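Side-chain contacts in putative enoyl-CoA hydratase/isomerase (Acinetobacter baumannii, PDB 3FDU), which probably hydrates or isomerises enoyl-coenzyme A thioesters, as do other enzymes of the enoyl-CoA hydratase/isomerase (crotonase) family: residues G13-L18 with A194-L199; A28-G31 with L35-A38; V90-A95 with L118-L123; F170-A175 with N182-D187. The protein carries 4 engineered substitutions. All coordinates share one frame; numbering follows the deposited sequence.

Contact 1. Residues G13-L18 with A194-L199; sequences GGVLTL and ATAQHL
V15 on the strand and A196 on the helix make an almost purely apolar contact, their CA atoms 6.5 Å apart and both CB atoms directed at the opposite segment. The methyl of A196 fits against the fork of the valine, A196 CB lying 3.8 Å from V15 CG1 and 3.8 Å from V15 CG2. Because CG1 stands anti to the backbone N (chi1 -178°) and CG2 anti to the carbonyl carbon, both branches of V15 are turned to the helix and share the alanine methyl evenly. V15 CG2 reaches further along the helix backbone, lying 4.0 Å from A196 C and 4.2 Å from Q197 N. The approach is thus methyl to methyl, and the buried patch is modest, 104 Å² over both sides.

The polar element belongs to the helix itself. Q197 borders the valine, while its OE1 is hydrogen-bonded to Q193 NE2 one turn earlier.

Beyond the pair, V15 also packs on Q193 and T200 of helix 188-200, and A196 rests on V52 and V54 of strand 52-57, the parallel neighbour of strand 15-20. Helix 188-200 thus covers one face of the central mixed sheet, consistent with the crotonase-type fold suggested by the family; L16 and L18 of strand 15-20 pack on helix 31-46, and L199 packs on F165 of the second subunit.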
loop_
_atom_site.group_PDB
_atom_site.type_symbol
_atom_site.label_atom_id
_atom_site.label_comp_id
_atom_site.label_asym_id
_atom_site.label_seq_id
_atom_site.Cartn_x
_atom_site.Cartn_y
_atom_site.Cartn_z
ATOM N N GLY A 13 -33.420 -8.392 -9.143
ATOM C CA GLY A 13 -32.952 -9.200 -8.013
ATOM C C GLY A 13 -32.010 -8.452 -7.063
ATOM O O GLY A 13 -31.031 -9.041 -6.571
ATOM N N GLY A 14 -32.305 -7.174 -6.798
ATOM C CA GLY A 14 -31.508 -6.325 -5.894
ATOM C C GLY A 14 -30.202 -5.777 -6.505
ATOM O O GLY A 14 -29.469 -5.013 -5.844
ATOM N N VAL A 15 -29.913 -6.170 -7.749
ATOM C CA VAL A 15 -28.739 -5.654 -8.476
ATOM C C VAL A 15 -29.057 -4.488 -9.418
ATOM O O VAL A 15 -29.808 -4.639 -10.399
ATOM C CB VAL A 15 -28.035 -6.745 -9.306
ATOM C CG1 VAL A 15 -26.825 -6.137 -9.979
ATOM C CG2 VAL A 15 -27.599 -7.957 -8.421
ATOM N N LEU A 16 -28.514 -3.323 -9.114
ATOM C CA LEU A 16 -28.717 -2.161 -9.978
ATOM C C LEU A 16 -27.530 -2.055 -10.934
ATOM O O LEU A 16 -26.381 -1.932 -10.480
ATOM C CB LEU A 16 -28.843 -0.890 -9.147
ATOM C CG LEU A 16 -28.699 0.382 -10.003
ATOM C CD1 LEU A 16 -29.745 0.485 -11.123
ATOM C CD2 LEU A 16 -28.758 1.689 -9.127
ATOM N N THR A 17 -27.768 -2.167 -12.240
ATOM C CA THR A 17 -26.663 -2.078 -13.204
ATOM C C THR A 17 -26.787 -0.729 -13.868
ATOM O O THR A 17 -27.845 -0.405 -14.446
ATOM C CB THR A 17 -26.656 -3.227 -14.284
ATOM O OG1 THR A 17 -26.598 -4.510 -13.647
ATOM C CG2 THR A 17 -25.430 -3.120 -15.254
ATOM N N LEU A 18 -25.744 0.088 -13.730
ATOM C CA LEU A 18 -25.699 1.402 -14.375
ATOM C C LEU A 18 -24.721 1.313 -15.540
ATOM O O LEU A 18 -23.530 1.044 -15.364
ATOM C CB LEU A 18 -25.267 2.500 -13.398
ATOM C CG LEU A 18 -26.294 2.813 -12.280
ATOM C CD1 LEU A 18 -25.764 3.797 -11.268
ATOM C CD2 LEU A 18 -27.562 3.355 -12.930
ATOM N N ALA A 194 -22.246 -11.903 -11.560
ATOM C CA ALA A 194 -22.270 -13.075 -10.632
ATOM C C ALA A 194 -21.810 -12.706 -9.228
ATOM O O ALA A 194 -22.307 -13.238 -8.212
ATOM C CB ALA A 194 -21.419 -14.252 -11.166
ATOM N N THR A 195 -20.810 -11.824 -9.166
ATOM C CA THR A 195 -20.349 -11.305 -7.897
ATOM C C THR A 195 -21.447 -10.482 -7.229
ATOM O O THR A 195 -21.671 -10.628 -6.034
ATOM C CB THR A 195 -19.018 -10.512 -8.086
ATOM O OG1 THR A 195 -18.088 -11.361 -8.737
ATOM C CG2 THR A 195 -18.354 -10.150 -6.773
ATOM N N ALA A 196 -22.102 -9.586 -7.965
ATOM C CA ALA A 196 -23.193 -8.790 -7.395
ATOM C C ALA A 196 -24.330 -9.713 -6.823
ATOM O O ALA A 196 -24.875 -9.411 -5.775
ATOM C CB ALA A 196 -23.777 -7.863 -8.426
ATOM N N GLN A 197 -24.661 -10.790 -7.534
ATOM C CA GLN A 197 -25.704 -11.720 -7.081
ATOM C C GLN A 197 -25.245 -12.433 -5.813
ATOM O O GLN A 197 -26.043 -12.623 -4.882
ATOM C CB GLN A 197 -25.990 -12.778 -8.152
ATOM C CG GLN A 197 -26.953 -12.343 -9.253
ATOM C CD GLN A 197 -26.904 -13.265 -10.503
ATOM O OE1 GLN A 197 -27.467 -12.940 -11.557
ATOM N NE2 GLN A 197 -26.234 -14.409 -10.381
ATOM N N HIS A 198 -23.984 -12.864 -5.775
ATOM C CA HIS A 198 -23.448 -13.462 -4.554
ATOM C C HIS A 198 -23.567 -12.493 -3.375
ATOM O O HIS A 198 -24.007 -12.874 -2.297
ATOM C CB HIS A 198 -21.994 -13.923 -4.749
ATOM C CG HIS A 198 -21.323 -14.405 -3.482
ATOM N ND1 HIS A 198 -21.835 -15.418 -2.699
ATOM C CD2 HIS A 198 -20.136 -14.064 -2.916
ATOM C CE1 HIS A 198 -21.019 -15.654 -1.686
ATOM N NE2 HIS A 198 -19.976 -14.847 -1.801
ATOM N N LEU A 199 -23.191 -11.234 -3.569
ATOM C CA LEU A 199 -23.323 -10.264 -2.495
ATOM C C LEU A 199 -24.794 -10.036 -2.084
ATOM O O LEU A 199 -25.052 -9.839 -0.890
ATOM C CB LEU A 199 -22.641 -8.921 -2.837
ATOM C CG LEU A 199 -21.118 -9.021 -3.030
ATOM C CD1 LEU A 199 -20.464 -7.598 -3.247
ATOM C CD2 LEU A 199 -20.513 -9.716 -1.832
#

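Contact 2. Residues A28-G31 with L35-A38; sequences ALYG and LWIA
Y30, right before helix 31-46, meets W36 in the second turn of that helix. The tyrosine CG lies between its backbone N and carbonyl carbon (chi1 52°), a rotamer that carries the hydroxyl to the indole, with Y30 OH 3.3 Å from W36 CZ3 and 3.8 Å from W36 CH2. The two ring planes are nearly perpendicular, at 87°, but the approach is oblique and the centroids are 5.9 Å apart. W36, with CG anti to its carbonyl carbon (chi1 -62°), brings CZ3 and CH2 of its six-membered ring to the hydroxyl. The phenol hydroxyl is hydrogen-bonded to H6 ND1, and the indole stacks with H4, so the N-terminal tail engages both aromatics.

L29 turns to the other side, where its CD2 touches I37 CD1 at 4.2 Å, the two side chains crossing at about a right angle. Y30 occupies the N-cap position; in the first turn that follows, L35 N gives G31 O a weak hydrogen bond of 3.4 Å, and L35 CG lies 3.6 Å from the same oxygen.

L29 and I37 both pack on I20 of strand 15-20, while L35, I37 and A38 face helix 87-97, which places this helix start between sheet and helix.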
loop_
_atom_site.group_PDB
_atom_site.type_symbol
_atom_site.label_atom_id
_atom_site.label_comp_id
_atom_site.label_asym_id
_atom_site.label_seq_id
_atom_site.Cartn_x
_atom_site.Cartn_y
_atom_site.Cartn_z
ATOM N N ALA A 28 -16.926 9.191 -23.396
ATOM C CA ALA A 28 -16.432 10.446 -22.756
ATOM C C ALA A 28 -17.545 11.106 -21.961
ATOM O O ALA A 28 -18.702 11.130 -22.405
ATOM C CB ALA A 28 -15.810 11.471 -23.801
ATOM N N LEU A 29 -17.207 11.663 -20.794
ATOM C CA LEU A 29 -18.245 12.228 -19.911
ATOM C C LEU A 29 -18.284 13.752 -19.978
ATOM O O LEU A 29 -17.265 14.381 -19.929
ATOM C CB LEU A 29 -18.030 11.796 -18.457
ATOM C CG LEU A 29 -17.958 10.269 -18.332
ATOM C CD1 LEU A 29 -17.541 9.833 -16.928
ATOM C CD2 LEU A 29 -19.322 9.604 -18.713
ATOM N N TYR A 30 -19.487 14.315 -20.101
ATOM C CA TYR A 30 -19.687 15.764 -20.054
ATOM C C TYR A 30 -20.337 16.166 -18.725
ATOM O O TYR A 30 -20.897 15.322 -18.025
ATOM C CB TYR A 30 -20.512 16.233 -21.278
ATOM C CG TYR A 30 -21.833 15.474 -21.523
ATOM C CD1 TYR A 30 -23.033 15.959 -21.037
ATOM C CD2 TYR A 30 -21.857 14.301 -22.250
ATOM C CE1 TYR A 30 -24.230 15.286 -21.262
ATOM C CE2 TYR A 30 -23.061 13.603 -22.482
ATOM C CZ TYR A 30 -24.234 14.124 -21.996
ATOM O OH TYR A 30 -25.420 13.468 -22.216
ATOM N N GLY A 31 -20.296 17.460 -18.408
ATOM C CA GLY A 31 -20.805 18.027 -17.146
ATOM C C GLY A 31 -22.043 17.365 -16.574
ATOM O O GLY A 31 -22.033 16.797 -15.444
ATOM N N LEU A 35 -23.256 14.433 -13.326
ATOM C CA LEU A 35 -24.305 14.653 -12.310
ATOM C C LEU A 35 -25.405 13.619 -12.342
ATOM O O LEU A 35 -25.952 13.209 -11.282
ATOM C CB LEU A 35 -24.923 16.041 -12.493
ATOM C CG LEU A 35 -23.904 17.189 -12.439
ATOM C CD1 LEU A 35 -24.602 18.548 -12.627
ATOM C CD2 LEU A 35 -23.106 17.190 -11.100
ATOM N N TRP A 36 -25.793 13.214 -13.551
ATOM C CA TRP A 36 -26.810 12.169 -13.664
ATOM C C TRP A 36 -26.283 10.878 -13.047
ATOM O O TRP A 36 -27.027 10.164 -12.380
ATOM C CB TRP A 36 -27.181 11.894 -15.129
ATOM C CG TRP A 36 -27.772 13.103 -15.790
ATOM C CD1 TRP A 36 -28.391 14.147 -15.171
ATOM C CD2 TRP A 36 -27.751 13.418 -17.201
ATOM N NE1 TRP A 36 -28.772 15.090 -16.111
ATOM C CE2 TRP A 36 -28.410 14.658 -17.361
ATOM C CE3 TRP A 36 -27.276 12.756 -18.333
ATOM C CZ2 TRP A 36 -28.572 15.271 -18.625
ATOM C CZ3 TRP A 36 -27.452 13.342 -19.590
ATOM C CH2 TRP A 36 -28.097 14.599 -19.719
ATOM N N ILE A 37 -25.014 10.544 -13.319
ATOM C CA ILE A 37 -24.470 9.333 -12.677
ATOM C C ILE A 37 -24.441 9.493 -11.133
ATOM O O ILE A 37 -24.784 8.554 -10.380
ATOM C CB ILE A 37 -23.087 8.945 -13.208
ATOM C CG1 ILE A 37 -23.133 8.692 -14.758
ATOM C CG2 ILE A 37 -22.638 7.637 -12.522
ATOM C CD1 ILE A 37 -21.673 8.653 -15.407
ATOM N N ALA A 38 -23.993 10.660 -10.665
ATOM C CA ALA A 38 -23.962 10.945 -9.211
ATOM C C ALA A 38 -25.330 10.812 -8.584
ATOM O O ALA A 38 -25.472 10.211 -7.515
ATOM C CB ALA A 38 -23.394 12.356 -8.946
#

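Contact 3. Residues V90-A95 with L118-L123. With SO4 (sulfate ion), chain G.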
loop_
_atom_site.group_PDB
_atom_site.type_symbol
_atom_site.label_atom_id
_atom_site.label_comp_id
_atom_site.label_asym_id
_atom_site.label_seq_id
_atom_site.Cartn_x
_atom_site.Cartn_y
_atom_site.Cartn_z
ATOM N N VAL A 90 -18.329 15.927 -7.801
ATOM C CA VAL A 90 -19.659 15.514 -7.285
ATOM C C VAL A 90 -19.869 13.984 -7.488
ATOM O O VAL A 90 -20.263 13.266 -6.567
ATOM C CB VAL A 90 -20.840 16.309 -7.952
ATOM C CG1 VAL A 90 -22.266 15.710 -7.526
ATOM C CG2 VAL A 90 -20.778 17.817 -7.551
ATOM N N LEU A 91 -19.559 13.490 -8.683
ATOM C CA LEU A 91 -19.615 12.042 -8.978
ATOM C C LEU A 91 -18.660 11.280 -8.060
ATOM O O LEU A 91 -19.063 10.266 -7.439
ATOM C CB LEU A 91 -19.285 11.763 -10.458
ATOM C CG LEU A 91 -19.096 10.277 -10.840
ATOM C CD1 LEU A 91 -20.327 9.504 -10.429
ATOM C CD2 LEU A 91 -18.847 10.154 -12.379
ATOM N N LEU A 92 -17.400 11.729 -7.990
ATOM C CA LEU A 92 -16.443 11.002 -7.176
ATOM C C LEU A 92 -16.851 10.928 -5.715
ATOM O O LEU A 92 -16.679 9.890 -5.088
ATOM C CB LEU A 92 -15.021 11.559 -7.313
ATOM C CG LEU A 92 -14.334 11.302 -8.679
ATOM C CD1 LEU A 92 -13.310 12.430 -9.031
ATOM C CD2 LEU A 92 -13.667 9.955 -8.687
ATOM N N LYS A 93 -17.347 12.043 -5.139
ATOM C CA LYS A 93 -17.877 11.971 -3.764
ATOM C C LYS A 93 -19.136 11.107 -3.609
ATOM O O LYS A 93 -19.291 10.403 -2.590
ATOM C CB LYS A 93 -18.103 13.392 -3.166
ATOM C CG LYS A 93 -16.780 14.182 -3.005
ATOM C CD LYS A 93 -16.984 15.623 -2.451
ATOM C CE LYS A 93 -17.654 16.508 -3.495
ATOM N NZ LYS A 93 -17.767 17.935 -2.984
ATOM N N SER A 94 -20.074 11.188 -4.553
ATOM C CA SER A 94 -21.224 10.311 -4.500
ATOM C C SER A 94 -20.818 8.827 -4.465
ATOM O O SER A 94 -21.428 8.028 -3.795
ATOM C CB SER A 94 -22.138 10.488 -5.702
ATOM O OG SER A 94 -22.870 11.714 -5.567
ATOM N N ALA A 95 -19.860 8.483 -5.287
ATOM C CA ALA A 95 -19.343 7.151 -5.321
ATOM C C ALA A 95 -18.658 6.804 -3.993
ATOM O O ALA A 95 -18.956 5.770 -3.417
ATOM C CB ALA A 95 -18.393 6.972 -6.535
ATOM N N LEU A 118 -12.259 4.132 -9.978
ATOM C CA LEU A 118 -11.931 2.773 -9.503
ATOM C C LEU A 118 -11.499 2.802 -8.049
ATOM O O LEU A 118 -11.696 1.826 -7.304
ATOM C CB LEU A 118 -10.790 2.165 -10.340
ATOM C CG LEU A 118 -11.071 2.124 -11.843
ATOM C CD1 LEU A 118 -9.901 1.437 -12.511
ATOM C CD2 LEU A 118 -12.432 1.396 -12.088
ATOM N N LEU A 119 -10.900 3.908 -7.650
ATOM C CA LEU A 119 -10.461 4.082 -6.261
ATOM C C LEU A 119 -11.617 4.350 -5.305
ATOM O O LEU A 119 -11.419 4.326 -4.071
ATOM C CB LEU A 119 -9.461 5.220 -6.133
ATOM C CG LEU A 119 -8.158 4.992 -6.908
ATOM C CD1 LEU A 119 -7.448 6.376 -7.049
ATOM C CD2 LEU A 119 -7.243 3.934 -6.266
ATOM N N GLN A 120 -12.802 4.627 -5.843
ATOM C CA GLN A 120 -14.006 4.622 -5.017
ATOM C C GLN A 120 -14.782 3.299 -5.008
ATOM O O GLN A 120 -15.732 3.149 -4.240
ATOM C CB GLN A 120 -14.972 5.769 -5.424
ATOM C CG GLN A 120 -14.329 7.072 -5.917
ATOM C CD GLN A 120 -13.263 7.610 -5.020
ATOM O OE1 GLN A 120 -13.361 7.565 -3.785
ATOM N NE2 GLN A 120 -12.207 8.115 -5.628
ATOM N N ALA A 121 -14.476 2.359 -5.902
ATOM C CA ALA A 121 -15.230 1.117 -5.961
ATOM C C ALA A 121 -14.650 0.117 -4.960
ATOM O O ALA A 121 -13.466 0.167 -4.674
ATOM C CB ALA A 121 -15.183 0.498 -7.405
ATOM N N ASP A 122 -15.475 -0.826 -4.482
ATOM C CA ASP A 122 -14.979 -1.913 -3.642
ATOM C C ASP A 122 -14.254 -3.029 -4.393
ATOM O O ASP A 122 -13.285 -3.591 -3.888
ATOM C CB ASP A 122 -16.161 -2.478 -2.870
ATOM C CG ASP A 122 -16.881 -1.389 -2.097
ATOM O OD1 ASP A 122 -16.192 -0.703 -1.312
ATOM O OD2 ASP A 122 -18.095 -1.180 -2.319
ATOM N N LEU A 123 -14.771 -3.371 -5.580
ATOM C CA LEU A 123 -14.238 -4.465 -6.426
ATOM C C LEU A 123 -14.267 -3.996 -7.882
ATOM O O LEU A 123 -15.185 -3.280 -8.300
ATOM C CB LEU A 123 -15.113 -5.704 -6.333
ATOM C CG LEU A 123 -15.464 -6.099 -4.885
ATOM C CD1 LEU A 123 -16.553 -7.132 -4.922
ATOM C CD2 LEU A 123 -14.209 -6.580 -4.271
HETATM S S SO4 G . -20.438 17.620 -0.301
HETATM O O1 SO4 G . -19.524 17.314 0.811
HETATM O O2 SO4 G . -20.963 18.970 -0.167
HETATM O O3 SO4 G . -19.779 17.449 -1.595
HETATM O O4 SO4 G . -21.519 16.629 -0.298
HETATM O O HOH W 1 -17.845 3.333 -2.355
#
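Q120 packs beside L92 and A95 on the helix, and its side chain carries the whole direct contact. Its CB starts against A95, 3.8 Å from A95 CB. From there chi1 of -34°, displaced from a staggered value, leads to CG, which lies 3.8 Å from L92 O, the carbonyl one turn back, and 4.1 Å from L92 CD2. A bend at chi2 (-50°) then folds the chain, leaving CD 4.1 Å from L92 O. At the tip, Q120 NE2 passes 3.9 Å from L92 CD2, the two side chains crossing at about a right angle. The same nitrogen is hydrogen-bonded to G145 O and T116 O, so the buried NE2 is held by two backbone carbonyls.

In the crotonase-type fold suggested by the family, this joins helix 87-97 to the turn that leads into strand 123-126 of the central sheet. A water at the seam lies 2.9 Å from A95 O and 2.8 Å from Q120 O, placed to donate to these carbonyls, although further acceptors compete for its protons.

D122 forms a salt bridge with K211 and a hydrogen bond with Y157 OH of the second subunit. K93, directed away from Q120, has its NZ doubtfully close to a sulfate, probably from the crystallisation liquor, that also bonds to R97; D226, in a salt bridge, and G84 O are further partners of NZ.

Contact 4. Residues F170-A175 with N182-D187; sequences FNAETA and NEIVED
A172 and I184 face each other with CA atoms 7.0 Å apart, one in the opening turn of helix 172-177 and the other in the extended strand 183-184. The helix start is fixed within its own segment: A175 N bonds to N171 O, and the N-cap residue N171 accepts the backbone NH of T174 through OD1. That capping bond from T174 N to N171 OD1 is 2.9 Å long and nearly straight, at 170° on the hydrogen, and T174 N lies nearly on the line of the side-chain carbonyl. I184 packs against this first turn, at A172.

Strand 183-184 is an outermost strand, within this chain, of the six-stranded sheet, running parallel to strand 123-126, and the short helix packs at this edge in the putative crotonase-type fold. I184 reaches over with its longer branch: CG1 anti to the carbonyl carbon (chi1 -59°) and an extended chi2 carry I184 CD1 to the helix, 3.9 Å from A172 CB and 3.7 Å from A172 C, with I184 CG1 4.0 Å from A172 CB.

E173 starts away from the strand, but a bend at chi2 (69°) brings its carboxylate back across the isoleucine at about a right angle. E173 OE2 lies 3.6 Å from I184 CD1, an uncertain contact since the glutamate has two conformers. Just before the strand, N182 bonds to V124 N through OD1 and to E162 OE2 of the second subunit through ND2.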
loop_
_atom_site.group_PDB
_atom_site.type_symbol
_atom_site.label_atom_id
_atom_site.label_comp_id
_atom_site.label_asym_id
_atom_site.label_seq_id
_atom_site.Cartn_x
_atom_site.Cartn_y
_atom_site.Cartn_z
ATOM N N PHE A 170 -1.349 2.300 -19.704
ATOM C CA PHE A 170 -0.931 1.054 -19.045
ATOM C C PHE A 170 -2.005 -0.023 -19.186
ATOM O O PHE A 170 -3.184 0.292 -19.386
ATOM C CB PHE A 170 -0.459 1.263 -17.582
ATOM C CG PHE A 170 -1.548 1.827 -16.601
ATOM C CD1 PHE A 170 -2.322 0.956 -15.791
ATOM C CD2 PHE A 170 -1.750 3.217 -16.491
ATOM C CE1 PHE A 170 -3.294 1.470 -14.875
ATOM C CE2 PHE A 170 -2.715 3.745 -15.572
ATOM C CZ PHE A 170 -3.509 2.848 -14.796
ATOM N N ASN A 171 -1.604 -1.306 -19.118
ATOM C CA ASN A 171 -2.522 -2.344 -19.515
ATOM C C ASN A 171 -3.171 -2.975 -18.282
ATOM O O ASN A 171 -2.991 -2.475 -17.143
ATOM C CB ASN A 171 -1.815 -3.419 -20.356
ATOM C CG ASN A 171 -0.625 -4.046 -19.613
ATOM O OD1 ASN A 171 -0.613 -4.101 -18.378
ATOM N ND2 ASN A 171 0.376 -4.508 -20.357
ATOM N N ALA A 172 -3.971 -4.021 -18.489
ATOM C CA ALA A 172 -4.681 -4.607 -17.339
ATOM C C ALA A 172 -3.724 -5.278 -16.346
ATOM O O ALA A 172 -3.955 -5.270 -15.142
ATOM C CB ALA A 172 -5.796 -5.587 -17.808
ATOM N N GLU A 173 -2.616 -5.841 -16.820
ATOM C CA GLU A 173 -1.668 -6.488 -15.915
ATOM C C GLU A 173 -0.999 -5.476 -14.994
ATOM O O GLU A 173 -0.754 -5.749 -13.828
ATOM C CB GLU A 173 -0.611 -7.266 -16.711
ATOM C CG GLU A 173 -1.147 -8.497 -17.465
ATOM C CD GLU A 173 -2.079 -8.184 -18.662
ATOM O OE1 GLU A 173 -2.015 -7.078 -19.281
ATOM O OE2 GLU A 173 -2.889 -9.090 -18.988
ATOM N N THR A 174 -0.644 -4.314 -15.535
ATOM C CA THR A 174 -0.116 -3.209 -14.714
ATOM C C THR A 174 -1.186 -2.754 -13.688
ATOM O O THR A 174 -0.855 -2.556 -12.527
ATOM C CB THR A 174 0.314 -1.998 -15.597
ATOM O OG1 THR A 174 1.445 -2.400 -16.402
ATOM C CG2 THR A 174 0.746 -0.744 -14.728
ATOM N N ALA A 175 -2.440 -2.602 -14.126
ATOM C CA ALA A 175 -3.499 -2.127 -13.239
ATOM C C ALA A 175 -3.732 -3.163 -12.159
ATOM O O ALA A 175 -3.971 -2.819 -11.016
ATOM C CB ALA A 175 -4.836 -1.880 -14.023
ATOM N N ASN A 182 -9.169 -6.036 -9.317
ATOM C CA ASN A 182 -9.117 -7.268 -8.474
ATOM C C ASN A 182 -8.686 -8.514 -9.252
ATOM O O ASN A 182 -7.908 -9.368 -8.762
ATOM C CB ASN A 182 -10.524 -7.536 -7.864
ATOM C CG ASN A 182 -10.834 -6.573 -6.727
ATOM O OD1 ASN A 182 -11.139 -5.398 -6.958
ATOM N ND2 ASN A 182 -10.650 -7.037 -5.498
ATOM N N GLU A 183 -9.207 -8.645 -10.469
ATOM C CA GLU A 183 -8.897 -9.837 -11.283
ATOM C C GLU A 183 -9.100 -9.511 -12.780
ATOM O O GLU A 183 -9.994 -8.752 -13.136
ATOM C CB GLU A 183 -9.856 -10.970 -10.866
ATOM C CG GLU A 183 -9.761 -12.257 -11.624
ATOM C CD GLU A 183 -10.697 -13.351 -11.036
ATOM O OE1 GLU A 183 -11.477 -13.059 -10.094
ATOM O OE2 GLU A 183 -10.665 -14.498 -11.523
ATOM N N ILE A 184 -8.287 -10.116 -13.642
ATOM C CA ILE A 184 -8.510 -10.054 -15.095
ATOM C C ILE A 184 -9.307 -11.319 -15.465
ATOM O O ILE A 184 -8.894 -12.471 -15.148
ATOM C CB ILE A 184 -7.147 -9.979 -15.862
ATOM C CG1 ILE A 184 -6.326 -8.738 -15.445
ATOM C CG2 ILE A 184 -7.403 -10.038 -17.417
ATOM C CD1 ILE A 184 -4.823 -8.807 -15.935
ATOM N N VAL A 185 -10.465 -11.128 -16.077
ATOM C CA VAL A 185 -11.341 -12.274 -16.333
ATOM C C VAL A 185 -11.761 -12.317 -17.817
ATOM O O VAL A 185 -11.598 -11.327 -18.550
ATOM C CB VAL A 185 -12.599 -12.228 -15.468
ATOM C CG1 VAL A 185 -12.225 -12.427 -13.970
ATOM C CG2 VAL A 185 -13.384 -10.895 -15.693
ATOM N N GLU A 186 -12.274 -13.472 -18.252
ATOM C CA GLU A 186 -12.745 -13.658 -19.634
ATOM C C GLU A 186 -13.955 -12.808 -19.984
ATOM O O GLU A 186 -14.015 -12.260 -21.082
ATOM C CB GLU A 186 -13.072 -15.171 -19.887
ATOM N N ASP A 187 -14.941 -12.705 -19.079
ATOM C CA ASP A 187 -16.147 -11.907 -19.320
ATOM C C ASP A 187 -16.389 -10.961 -18.141
ATOM O O ASP A 187 -17.002 -11.343 -17.134
ATOM C CB ASP A 187 -17.358 -12.824 -19.462
ATOM C CG ASP A 187 -18.630 -12.086 -19.816
ATOM O OD1 ASP A 187 -18.792 -10.890 -19.508
ATOM O OD2 ASP A 187 -19.494 -12.715 -20.450
#

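Overall arrangement
From the N terminus, strand 15-20 opens the long loop that contact 1 closes only when helix 188-200 returns to cover it, and contacts 2, 3 and 4 all fall within that span, one after another and without crossing. Contact 2 closes a very short loop at the start of helix 31-46. Contact 3 spans from helix 87-97 to the approach of strand 123-126, and A38 and I37 pack on its L91, V90 and S94. Contact 4 ties helix 172-177 to strand 183-184, outermost within this chain, where N182 meets L123 of contact 3. L123 also touches T195 and L199, linking contacts 1 and 3. Contacts 2 and 4 lie on opposite sides of the chain's centre, their centres about 25 Å apart.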